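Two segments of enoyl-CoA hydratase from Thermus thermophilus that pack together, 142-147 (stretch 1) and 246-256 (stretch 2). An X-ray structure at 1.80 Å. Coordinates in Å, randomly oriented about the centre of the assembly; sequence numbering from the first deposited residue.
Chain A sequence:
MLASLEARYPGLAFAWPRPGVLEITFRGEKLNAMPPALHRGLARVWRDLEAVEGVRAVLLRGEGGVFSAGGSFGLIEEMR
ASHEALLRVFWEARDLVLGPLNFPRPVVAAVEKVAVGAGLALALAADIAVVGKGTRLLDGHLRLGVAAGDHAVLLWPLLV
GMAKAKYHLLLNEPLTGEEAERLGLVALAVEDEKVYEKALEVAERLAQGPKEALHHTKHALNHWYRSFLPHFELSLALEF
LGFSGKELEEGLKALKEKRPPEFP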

# COMPACT_ATOMS: atom_id res chain seq x y z
N LEU A 142 -25.58 7.53 8.66
CA LEU A 142 -26.51 7.55 7.54
C LEU A 142 -27.90 8.02 7.98
O LEU A 142 -28.63 8.63 7.21
CB LEU A 142 -26.59 6.17 6.90
CG LEU A 142 -25.47 5.83 5.90
CD1 LEU A 142 -25.54 6.77 4.71
CD2 LEU A 142 -24.11 5.94 6.58
N ARG A 143 -28.24 7.74 9.23
CA ARG A 143 -29.52 8.15 9.79
C ARG A 143 -29.52 9.67 9.96
O ARG A 143 -30.54 10.32 9.78
CB ARG A 143 -29.74 7.48 11.15
CG ARG A 143 -30.95 7.96 11.93
CD ARG A 143 -30.69 7.76 13.42
NE ARG A 143 -31.19 6.50 13.96
CZ ARG A 143 -30.95 6.08 15.20
NH1 ARG A 143 -30.21 6.80 16.03
NH2 ARG A 143 -31.51 4.95 15.64
N LEU A 144 -28.35 10.21 10.31
CA LEU A 144 -28.19 11.65 10.50
C LEU A 144 -28.14 12.39 9.17
O LEU A 144 -28.41 13.59 9.10
CB LEU A 144 -26.92 11.95 11.30
CG LEU A 144 -26.55 13.42 11.55
CD1 LEU A 144 -27.65 14.08 12.38
CD2 LEU A 144 -25.22 13.51 12.27
N GLY A 145 -27.76 11.67 8.11
CA GLY A 145 -27.69 12.28 6.80
C GLY A 145 -26.30 12.58 6.28
O GLY A 145 -26.15 13.33 5.31
N VAL A 146 -25.28 12.03 6.92
CA VAL A 146 -23.90 12.25 6.49
C VAL A 146 -23.17 10.91 6.38
O VAL A 146 -23.62 9.90 6.91
CB VAL A 146 -23.12 13.17 7.47
CG1 VAL A 146 -23.74 14.56 7.49
CG2 VAL A 146 -23.12 12.57 8.87
N ALA A 147 -22.04 10.92 5.67
CA ALA A 147 -21.25 9.71 5.48
C ALA A 147 -20.68 9.19 6.80
O ALA A 147 -20.46 9.96 7.74
CB ALA A 147 -20.12 9.98 4.49
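Stretch 2 (246-256) KELEEGLKALK

Stretch 2 is helical throughout, each amide from E250 to K256 bonding to the carbonyl four residues back, as in G251 N to E247 O at 2.8 Å and L255 N to G251 O at 3.0 Å. It lies against the C-terminal end of a helix that finishes at L144, and no direct hydrogen bond joins the two. The backbones come close at two points, with CA–CA distances of 4.5 Å for L144–G251 and 4.4 Å for G145–L248; one step forward in stretch 1 thus moves the nearest CA three residues back in stretch 2, so from L144 onward the register runs in reverse.

L142 makes no contact. R143 contributes through its backbone: water 1 donates to R143 O at 2.8 Å and to G251 O at 2.9 Å, bridging the two stretches. L144 is the most covered residue, with 87 Å² buried by stretch 2, its side chain (chi1 t, chi2 p) placing CG 3.6 Å from L248 CD1 and CD1 3.4 Å from L252 CD2 and 4.2 Å from L255 CD1. Its carbonyl O receives a CA-H...O contact from G251 CA at 3.2 Å, nearly linear at 169°; an ideal CB on G251 would lie 1.7 Å from that oxygen.

G145 leaves the helix with phi 105°, and an ideal CB here would fall 2.4 Å from E247 O, so glycines on both sides permit the approach. G145 O lies 3.4 Å from E247 CB, and water 2 links it (2.6 Å) to E247 OE1 (2.8 Å). V146 CG1 then meets L248 CD1 at 3.8 Å; A147 is out of reach.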

# COMPACT_ATOMS: atom_id res chain seq x y z
N LYS A 246 -28.13 19.50 2.15
CA LYS A 246 -29.50 19.44 2.62
C LYS A 246 -29.84 18.12 3.31
O LYS A 246 -30.84 18.02 4.03
CB LYS A 246 -30.47 19.70 1.46
CG LYS A 246 -30.29 21.07 0.83
CD LYS A 246 -31.48 21.47 -0.04
CE LYS A 246 -31.61 20.58 -1.26
NZ LYS A 246 -32.70 21.06 -2.16
N GLU A 247 -29.01 17.10 3.09
CA GLU A 247 -29.26 15.81 3.72
C GLU A 247 -29.07 15.90 5.24
O GLU A 247 -29.89 15.38 6.00
CB GLU A 247 -28.35 14.74 3.10
CG GLU A 247 -28.93 14.13 1.83
CD GLU A 247 -27.93 13.32 1.03
OE1 GLU A 247 -26.93 12.84 1.62
OE2 GLU A 247 -28.14 13.15 -0.19
N LEU A 248 -28.00 16.56 5.68
CA LEU A 248 -27.77 16.71 7.11
C LEU A 248 -28.88 17.57 7.71
O LEU A 248 -29.38 17.29 8.80
CB LEU A 248 -26.42 17.38 7.38
CG LEU A 248 -26.17 17.71 8.86
CD1 LEU A 248 -26.25 16.44 9.70
CD2 LEU A 248 -24.81 18.36 9.01
N GLU A 249 -29.25 18.63 7.00
CA GLU A 249 -30.30 19.54 7.45
C GLU A 249 -31.58 18.78 7.76
O GLU A 249 -32.20 18.98 8.81
CB GLU A 249 -30.55 20.60 6.38
CG GLU A 249 -31.77 21.47 6.64
CD GLU A 249 -31.86 22.64 5.69
OE1 GLU A 249 -31.71 22.43 4.47
OE2 GLU A 249 -32.09 23.78 6.17
N GLU A 250 -31.98 17.90 6.84
CA GLU A 250 -33.18 17.09 7.01
C GLU A 250 -32.97 16.04 8.09
O GLU A 250 -33.89 15.74 8.86
CB GLU A 250 -33.55 16.42 5.69
CG GLU A 250 -34.59 15.30 5.78
CD GLU A 250 -35.95 15.79 6.25
OE1 GLU A 250 -36.23 17.00 6.13
OE2 GLU A 250 -36.74 14.95 6.74
N GLY A 251 -31.77 15.48 8.13
CA GLY A 251 -31.46 14.47 9.13
C GLY A 251 -31.65 15.01 10.53
O GLY A 251 -32.25 14.35 11.38
N LEU A 252 -31.12 16.20 10.78
CA LEU A 252 -31.24 16.84 12.08
C LEU A 252 -32.69 17.22 12.36
O LEU A 252 -33.23 16.93 13.43
CB LEU A 252 -30.38 18.11 12.15
CG LEU A 252 -28.87 17.92 12.27
CD1 LEU A 252 -28.19 19.29 12.28
CD2 LEU A 252 -28.55 17.15 13.54
N LYS A 253 -33.32 17.87 11.39
CA LYS A 253 -34.70 18.30 11.51
C LYS A 253 -35.59 17.12 11.90
O LYS A 253 -36.28 17.15 12.92
CB LYS A 253 -35.19 18.89 10.18
CG LYS A 253 -36.60 19.46 10.22
CD LYS A 253 -37.11 19.80 8.83
CE LYS A 253 -36.25 20.85 8.14
NZ LYS A 253 -36.75 21.16 6.77
N ALA A 254 -35.56 16.07 11.08
CA ALA A 254 -36.36 14.88 11.32
C ALA A 254 -36.03 14.26 12.67
O ALA A 254 -36.92 13.80 13.39
CB ALA A 254 -36.13 13.86 10.21
N LEU A 255 -34.75 14.25 13.02
CA LEU A 255 -34.31 13.68 14.28
C LEU A 255 -34.94 14.43 15.45
O LEU A 255 -35.62 13.83 16.28
CB LEU A 255 -32.78 13.75 14.38
CG LEU A 255 -32.10 12.71 15.27
CD1 LEU A 255 -30.59 12.89 15.19
CD2 LEU A 255 -32.58 12.83 16.71
N LYS A 256 -34.71 15.74 15.51
CA LYS A 256 -35.26 16.56 16.59
C LYS A 256 -36.79 16.51 16.61
O LYS A 256 -37.40 16.68 17.66
CB LYS A 256 -34.78 18.01 16.45
CG LYS A 256 -33.29 18.18 16.67
CD LYS A 256 -32.87 19.64 16.63
CE LYS A 256 -31.39 19.80 16.91
NZ LYS A 256 -30.95 21.23 16.92
O HOH W 1 -32.73 11.55 10.91
O HOH W 2 -24.87 13.98 3.15